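Local coordinates for PROTEIN (hypothetical protein EF0366) (Enterococcus faecalis, PDB 1VPY), which is of unknown function but belongs to the DUF72 family, folds as a TIM alpha/beta barrel and carries bound zinc ions in the crystal, at residues 13-18 with 41-46; 45-50 with 71-76; 175-180 with 200-205. All blocks are in the same frame, centred on the assembly; numbering follows the deposited sequence.

Interaction 1. Residues 13-18 with 41-46. With ZN (zinc ion), chain E.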
# COMPACT_ATOMS: atom_id res chain seq x y z
N MSE A 13 -12.35 6.88 9.50
CA MSE A 13 -10.95 7.26 9.74
C MSE A 13 -10.06 7.47 8.51
O MSE A 13 -10.00 6.61 7.63
CB MSE A 13 -10.30 6.26 10.69
CG MSE A 13 -8.96 6.71 11.22
SE MSE A 13 -9.13 8.20 12.50
CE MSE A 13 -9.02 9.85 11.28
N ILE A 14 -9.36 8.61 8.47
CA ILE A 14 -8.34 8.89 7.44
C ILE A 14 -6.95 9.10 8.06
O ILE A 14 -6.72 10.08 8.77
CB ILE A 14 -8.68 10.14 6.58
CG1 ILE A 14 -10.07 10.04 5.96
CG2 ILE A 14 -7.61 10.36 5.50
CD1 ILE A 14 -10.60 11.36 5.40
N ARG A 15 -6.03 8.19 7.76
CA ARG A 15 -4.65 8.29 8.23
C ARG A 15 -3.71 8.64 7.08
O ARG A 15 -3.77 8.04 6.01
CB ARG A 15 -4.20 6.98 8.86
CG ARG A 15 -4.87 6.63 10.17
CD ARG A 15 -4.58 5.18 10.48
NE ARG A 15 -4.74 4.86 11.89
CZ ARG A 15 -5.82 4.29 12.41
NH1 ARG A 15 -6.85 4.00 11.63
NH2 ARG A 15 -5.88 4.03 13.70
N LEU A 16 -2.83 9.61 7.33
CA LEU A 16 -1.82 10.01 6.35
C LEU A 16 -0.44 9.51 6.75
O LEU A 16 -0.05 9.61 7.91
CB LEU A 16 -1.81 11.53 6.16
CG LEU A 16 -3.16 12.20 5.95
CD1 LEU A 16 -2.99 13.68 5.75
CD2 LEU A 16 -3.89 11.57 4.77
N GLY A 17 0.29 9.00 5.77
CA GLY A 17 1.61 8.44 6.03
C GLY A 17 2.58 8.51 4.88
O GLY A 17 2.21 8.89 3.77
N LEU A 18 3.82 8.13 5.16
CA LEU A 18 4.90 8.14 4.16
C LEU A 18 5.58 6.79 4.09
O LEU A 18 5.28 5.88 4.85
CB LEU A 18 5.96 9.19 4.51
CG LEU A 18 5.56 10.59 4.96
CD1 LEU A 18 6.78 11.34 5.46
CD2 LEU A 18 4.90 11.34 3.83
N HIS A 41 4.42 12.52 14.96
CA HIS A 41 3.59 13.39 14.10
C HIS A 41 2.56 12.63 13.27
O HIS A 41 1.50 13.17 12.98
CB HIS A 41 4.43 14.27 13.15
CG HIS A 41 5.90 14.28 13.43
ND1 HIS A 41 6.45 14.97 14.49
CD2 HIS A 41 6.93 13.72 12.76
CE1 HIS A 41 7.76 14.81 14.48
NE2 HIS A 41 8.08 14.06 13.43
N LEU A 42 2.87 11.40 12.88
CA LEU A 42 1.98 10.69 11.95
C LEU A 42 1.38 9.38 12.49
O LEU A 42 2.02 8.69 13.28
CB LEU A 42 2.64 10.50 10.58
CG LEU A 42 2.80 11.80 9.76
CD1 LEU A 42 3.64 11.58 8.51
CD2 LEU A 42 1.46 12.41 9.40
N PRO A 43 0.13 9.06 12.08
CA PRO A 43 -0.56 7.85 12.52
C PRO A 43 -0.36 6.64 11.62
O PRO A 43 -0.87 5.55 11.91
CB PRO A 43 -2.02 8.28 12.47
CG PRO A 43 -2.08 9.24 11.30
CD PRO A 43 -0.71 9.86 11.16
N LEU A 44 0.37 6.81 10.52
CA LEU A 44 0.52 5.74 9.56
C LEU A 44 1.88 5.82 8.90
O LEU A 44 2.36 6.91 8.60
CB LEU A 44 -0.59 5.83 8.52
CG LEU A 44 -0.71 4.81 7.39
CD1 LEU A 44 -1.07 3.42 7.93
CD2 LEU A 44 -1.76 5.29 6.42
N VAL A 45 2.49 4.67 8.68
CA VAL A 45 3.72 4.59 7.92
C VAL A 45 3.66 3.40 6.97
O VAL A 45 3.00 2.41 7.26
CB VAL A 45 4.96 4.48 8.84
CG1 VAL A 45 5.15 3.06 9.33
CG2 VAL A 45 6.21 4.98 8.13
N GLU A 46 4.31 3.52 5.83
CA GLU A 46 4.57 2.36 5.00
C GLU A 46 6.03 2.01 5.11
O GLU A 46 6.90 2.85 4.90
CB GLU A 46 4.21 2.60 3.54
CG GLU A 46 4.48 1.38 2.67
CD GLU A 46 4.24 1.65 1.21
OE1 GLU A 46 3.19 2.22 0.87
OE2 GLU A 46 5.10 1.29 0.39
ZN ZN E . 10.17 15.42 13.15
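L42 is the first residue of 41-46 to meet strand 13-18, and its side chain crosses that of L18 at about a right angle, L42 CD1 lying 4.2 Å from L18 CG. Its other methyl, CD2, rests near L16 O, so one branched leucine fills space beside two residues of the strand. Just before it, exposed H41 points elsewhere, its NE2 binding a zinc ion at 2.5 Å together with E37. P43 follows as the bend into the strand. Its compact ring slides past the R15 side chain in the opposite direction, P43 CG standing 3.9 Å from R15 CB. R15 is extended from CG to NE; P43 O lies at the edge of its guanidinium, near its plane, and R15 NH1 forms a salt bridge with E250. The CB of L44 faces that of R15, and L44 CD2 packs 3.4 Å from R15 O. L44 O, in turn, lies near G17 CA. Y38 OH hydrogen-bonds both L44 O and L18 N, bridging the strands here. V45 offers CG2 to L18 O at 3.5 Å. The one direct backbone hydrogen bond between the segments runs from E46 N to L18 O, 2.7 Å long and nearly straight (173°). The E46 side chain, with CG anti to the backbone N (chi1 180°), then leads away to a salt bridge with R204. The axes of the short segments 13-18 and 44-46 lie 36° apart, parallel in sense, as suits neighbouring strands of a TIM barrel. On its other flank, strand 13-18 is bonded to strand 250-255. Helix 260-273 packs on L16, L18 and L42, helix 35-41 supplies Y38, and strand 72-76 meets R15, L44 and V45.

Interaction 2. Residues 45-50 with 71-76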
# COMPACT_ATOMS: atom_id res chain seq x y z
N VAL A 45 2.49 4.67 8.68
CA VAL A 45 3.72 4.59 7.92
C VAL A 45 3.66 3.40 6.97
O VAL A 45 3.00 2.41 7.26
CB VAL A 45 4.96 4.48 8.84
CG1 VAL A 45 5.15 3.06 9.33
CG2 VAL A 45 6.21 4.98 8.13
N GLU A 46 4.31 3.52 5.83
CA GLU A 46 4.57 2.36 5.00
C GLU A 46 6.03 2.01 5.11
O GLU A 46 6.90 2.85 4.90
CB GLU A 46 4.21 2.60 3.54
CG GLU A 46 4.48 1.38 2.67
CD GLU A 46 4.24 1.65 1.21
OE1 GLU A 46 3.19 2.22 0.87
OE2 GLU A 46 5.10 1.29 0.39
N MSE A 47 6.30 0.75 5.46
CA MSE A 47 7.66 0.28 5.54
C MSE A 47 7.93 -0.70 4.42
O MSE A 47 7.23 -1.70 4.27
CB MSE A 47 7.91 -0.35 6.90
CG MSE A 47 7.80 0.66 8.02
SE MSE A 47 8.45 -0.05 9.71
CE MSE A 47 10.42 -0.22 9.30
N ASP A 48 8.96 -0.37 3.63
CA ASP A 48 9.34 -1.15 2.47
C ASP A 48 10.49 -2.10 2.76
O ASP A 48 10.83 -2.94 1.95
CB ASP A 48 9.71 -0.21 1.33
CG ASP A 48 8.50 0.51 0.76
OD1 ASP A 48 7.36 0.23 1.18
OD2 ASP A 48 8.70 1.38 -0.12
N THR A 49 11.07 -1.95 3.95
CA THR A 49 12.25 -2.70 4.38
C THR A 49 12.19 -4.22 4.13
O THR A 49 13.18 -4.82 3.72
CB THR A 49 12.58 -2.38 5.87
OG1 THR A 49 13.60 -3.24 6.35
CG2 THR A 49 11.35 -2.53 6.73
N ALA A 50 11.02 -4.83 4.36
CA ALA A 50 10.85 -6.28 4.24
C ALA A 50 10.68 -6.75 2.79
O ALA A 50 10.73 -7.95 2.51
CB ALA A 50 9.70 -6.77 5.10
N PHE A 71 -1.11 3.46 16.30
CA PHE A 71 -0.38 3.78 15.10
C PHE A 71 -0.56 2.59 14.16
O PHE A 71 -0.68 1.46 14.61
CB PHE A 71 1.09 3.96 15.47
CG PHE A 71 2.01 4.20 14.30
CD1 PHE A 71 2.28 5.49 13.87
CD2 PHE A 71 2.62 3.13 13.65
CE1 PHE A 71 3.13 5.71 12.78
CE2 PHE A 71 3.47 3.34 12.56
CZ PHE A 71 3.72 4.64 12.13
N ARG A 72 -0.59 2.84 12.85
CA ARG A 72 -0.76 1.73 11.92
C ARG A 72 0.41 1.59 10.95
O ARG A 72 1.06 2.57 10.60
CB ARG A 72 -2.09 1.82 11.17
CG ARG A 72 -3.31 1.78 12.08
CD ARG A 72 -3.53 0.43 12.75
NE ARG A 72 -4.67 0.48 13.65
CZ ARG A 72 -4.59 0.49 14.98
NH1 ARG A 72 -3.42 0.44 15.59
NH2 ARG A 72 -5.70 0.55 15.70
N PHE A 73 0.65 0.34 10.55
CA PHE A 73 1.72 0.01 9.62
C PHE A 73 1.13 -0.56 8.35
O PHE A 73 0.27 -1.44 8.40
CB PHE A 73 2.62 -1.08 10.21
CG PHE A 73 3.45 -0.65 11.38
CD1 PHE A 73 2.93 -0.69 12.67
CD2 PHE A 73 4.77 -0.25 11.20
CE1 PHE A 73 3.70 -0.31 13.76
CE2 PHE A 73 5.55 0.12 12.27
CZ PHE A 73 5.02 0.10 13.56
N VAL A 74 1.59 -0.06 7.21
CA VAL A 74 1.38 -0.74 5.95
C VAL A 74 2.69 -1.45 5.67
O VAL A 74 3.72 -0.81 5.42
CB VAL A 74 1.02 0.22 4.80
CG1 VAL A 74 0.98 -0.54 3.48
CG2 VAL A 74 -0.32 0.90 5.07
N MSE A 75 2.65 -2.77 5.72
CA MSE A 75 3.83 -3.58 5.56
C MSE A 75 3.90 -4.11 4.14
O MSE A 75 3.07 -4.91 3.72
CB MSE A 75 3.79 -4.72 6.57
CG MSE A 75 5.12 -5.41 6.77
SE MSE A 75 6.52 -4.18 7.41
CE MSE A 75 5.49 -3.27 8.95
N LYS A 76 4.90 -3.67 3.38
CA LYS A 76 5.09 -4.18 2.03
C LYS A 76 5.69 -5.59 2.10
O LYS A 76 6.71 -5.80 2.74
CB LYS A 76 5.99 -3.25 1.22
CG LYS A 76 5.92 -3.50 -0.28
CD LYS A 76 6.58 -2.40 -1.07
CE LYS A 76 6.43 -2.69 -2.56
NZ LYS A 76 7.34 -1.89 -3.39
O HOH W 1 8.08 -4.28 4.51
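M47 O is gripped twice, by K76 N at 3.2 Å and by a water that donates to it at 2.7 Å. The same water donates to K76 O and accepts from A50 N, tying the end of strand 72-76 to A50. Further back the parallel ladder is direct: V74 N donates to V45 O at 2.8 Å, M47 N to V74 O, and V45 N to R72 O. On one face, selenomethionine M47 lies side by side with F73, its SE at the ring edge, 3.9 Å from F73 CE2, a Met-aromatic contact. Compact, beta-branched V45 fills the space beside the F71 edge; its CG1, set between the backbone N and the carbonyl carbon (chi1 80°), lies 3.5 Å from F71 CZ. F71 CE2 in turn stands over the centre of the F73 face, and SE of selenomethionine M75 closes on M47 CB. The long selenomethionines and broad phenylalanines suit a layer under helices, where Y38 covers V45 and W63 covers M47. K76 CD passes 3.5 Å from D48 OD1. The chemistry thus divides: apolar on the helix-facing side, while the barrel interior holds E46 with V74, and K76 NZ ends among polar partners, hydrogen-bonded to Q120 OE1, with Y51 as cation-pi partner.

Interaction 3. Residues 175-180 with 200-205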
# COMPACT_ATOMS: atom_id res chain seq x y z
N SER A 175 -8.26 -5.22 -0.60
CA SER A 175 -8.37 -3.77 -0.67
C SER A 175 -7.57 -3.27 -1.88
O SER A 175 -6.34 -3.16 -1.82
CB SER A 175 -7.88 -3.13 0.63
OG SER A 175 -7.99 -1.72 0.55
N LEU A 176 -8.25 -3.00 -3.00
CA LEU A 176 -7.54 -2.63 -4.22
C LEU A 176 -6.99 -1.21 -4.10
O LEU A 176 -7.75 -0.25 -3.91
CB LEU A 176 -8.42 -2.75 -5.46
CG LEU A 176 -7.77 -2.37 -6.80
CD1 LEU A 176 -6.70 -3.39 -7.23
CD2 LEU A 176 -8.82 -2.21 -7.89
N VAL A 177 -5.68 -1.10 -4.20
CA VAL A 177 -5.00 0.16 -3.95
C VAL A 177 -5.33 1.21 -5.01
O VAL A 177 -5.12 0.98 -6.22
CB VAL A 177 -3.48 -0.04 -3.80
CG1 VAL A 177 -2.75 1.29 -3.84
CG2 VAL A 177 -3.17 -0.79 -2.48
N ILE A 178 -5.87 2.34 -4.57
CA ILE A 178 -6.15 3.44 -5.49
C ILE A 178 -4.86 4.22 -5.71
O ILE A 178 -4.25 4.71 -4.75
CB ILE A 178 -7.26 4.38 -4.97
CG1 ILE A 178 -8.50 3.56 -4.59
CG2 ILE A 178 -7.58 5.42 -6.04
CD1 ILE A 178 -9.49 4.28 -3.76
N VAL A 179 -4.44 4.33 -6.98
CA VAL A 179 -3.13 4.89 -7.29
C VAL A 179 -3.12 6.16 -8.14
O VAL A 179 -3.79 6.25 -9.17
CB VAL A 179 -2.18 3.86 -7.94
CG1 VAL A 179 -1.85 2.76 -6.96
CG2 VAL A 179 -2.78 3.29 -9.25
N ASP A 180 -2.34 7.14 -7.68
CA ASP A 180 -1.97 8.27 -8.51
C ASP A 180 -0.51 8.05 -8.89
O ASP A 180 0.34 7.91 -8.02
CB ASP A 180 -2.13 9.60 -7.77
CG ASP A 180 -1.96 10.79 -8.69
OD1 ASP A 180 -2.75 10.90 -9.66
OD2 ASP A 180 -1.04 11.59 -8.47
N LEU A 200 -11.32 -1.07 4.75
CA LEU A 200 -10.10 -0.31 4.57
C LEU A 200 -9.80 -0.04 3.10
O LEU A 200 -9.79 -0.95 2.27
CB LEU A 200 -8.90 -1.00 5.25
CG LEU A 200 -8.26 -2.26 4.69
CD1 LEU A 200 -6.84 -2.36 5.21
CD2 LEU A 200 -9.05 -3.53 5.03
N VAL A 201 -9.57 1.24 2.80
CA VAL A 201 -9.12 1.68 1.49
C VAL A 201 -7.73 2.24 1.65
O VAL A 201 -7.45 2.99 2.59
CB VAL A 201 -10.06 2.75 0.91
CG1 VAL A 201 -9.43 3.48 -0.27
CG2 VAL A 201 -11.35 2.12 0.49
N LEU A 202 -6.84 1.86 0.73
CA LEU A 202 -5.50 2.43 0.70
C LEU A 202 -5.27 3.18 -0.60
O LEU A 202 -5.46 2.64 -1.71
CB LEU A 202 -4.44 1.34 0.90
CG LEU A 202 -2.96 1.78 0.96
CD1 LEU A 202 -2.67 2.67 2.16
CD2 LEU A 202 -2.05 0.58 0.95
N PHE A 203 -4.85 4.44 -0.44
CA PHE A 203 -4.36 5.29 -1.52
C PHE A 203 -2.85 5.27 -1.50
O PHE A 203 -2.26 5.25 -0.42
CB PHE A 203 -4.78 6.74 -1.27
CG PHE A 203 -6.20 7.04 -1.64
CD1 PHE A 203 -6.52 7.41 -2.95
CD2 PHE A 203 -7.21 6.98 -0.69
CE1 PHE A 203 -7.83 7.71 -3.30
CE2 PHE A 203 -8.51 7.28 -1.03
CZ PHE A 203 -8.83 7.64 -2.33
N ARG A 204 -2.23 5.31 -2.67
CA ARG A 204 -0.80 5.55 -2.76
C ARG A 204 -0.52 6.54 -3.88
O ARG A 204 -0.89 6.30 -5.04
CB ARG A 204 -0.02 4.25 -2.99
CG ARG A 204 -0.02 3.29 -1.80
CD ARG A 204 0.84 2.07 -2.08
NE ARG A 204 2.24 2.30 -1.74
CZ ARG A 204 3.28 1.87 -2.45
NH1 ARG A 204 3.11 1.19 -3.58
NH2 ARG A 204 4.50 2.13 -2.02
N PHE A 205 0.12 7.65 -3.52
CA PHE A 205 0.45 8.68 -4.48
C PHE A 205 1.92 8.60 -4.79
O PHE A 205 2.78 8.80 -3.92
CB PHE A 205 0.08 10.06 -3.94
CG PHE A 205 -1.34 10.17 -3.44
CD1 PHE A 205 -2.40 9.60 -4.15
CD2 PHE A 205 -1.62 10.88 -2.28
CE1 PHE A 205 -3.71 9.70 -3.68
CE2 PHE A 205 -2.92 11.00 -1.81
CZ PHE A 205 -3.97 10.41 -2.51
O HOH W 2 -7.66 0.30 -1.26
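I178 and F203 lie side by side and point the same way, as neighbours on parallel strands of the TIM barrel. CD1 of the isoleucine sits over one face of the F203 ring, offset toward the rim and 4.0 Å from its centroid, a CH-pi contact. The other branch, CG2, reaches F203 CE1 at 3.6 Å. A beta-branched residue suits this place, since it can touch the ring twice while CD1 also meets V201 CG1. M244 of helix 231-245 covers both I178 and F203. V177 and L202 run side by side in the same way, V177 CG2 being 3.9 Å from L202 CD2. V177 and R204 instead cross, V177 CG1 lying 4.0 Å from R204 CG. R204, whose chain bends at chi3 (87°) to set NE off its line, forms salt bridges with E150 and E46. Beyond it, D180 lays CB obliquely against F205 CD1 at 3.6 Å and sends its carboxylate to R208 and Y229. I178 N to L202 O, R204 N to I178 O and D180 N to R204 O form the ladder. At the broken start of strand 175-180, S175 OG donates to L200 O at 2.6 Å from above the carbonyl plane, and a water donates to S175 OG and L176 O while accepting from L202 N at 2.7 Å.

How the interactions relate
All three contacts belong to the same closed eight-stranded barrel. Interactions 1 and 2, with centres about 10 Å apart, lie on the two flanks of strand 44-47 and share V45 and E46; P43 O and R72 N, 2.9 Å apart, probably hydrogen-bond between them. Interaction 3 lies elsewhere round the barrel, its centre about 13 Å from that of interaction 1 and 14 Å from that of interaction 2, yet it meets both through the interior: E46 OE2 and R204 NH2 form a salt bridge at 2.6 Å. V74 CG1 and L202 CD2, 4.1 Å apart, join interactions 2 and 3 across the barrel interior. The zinc at H41, by contrast, is held at the exposed end of 41-46; no active site is established.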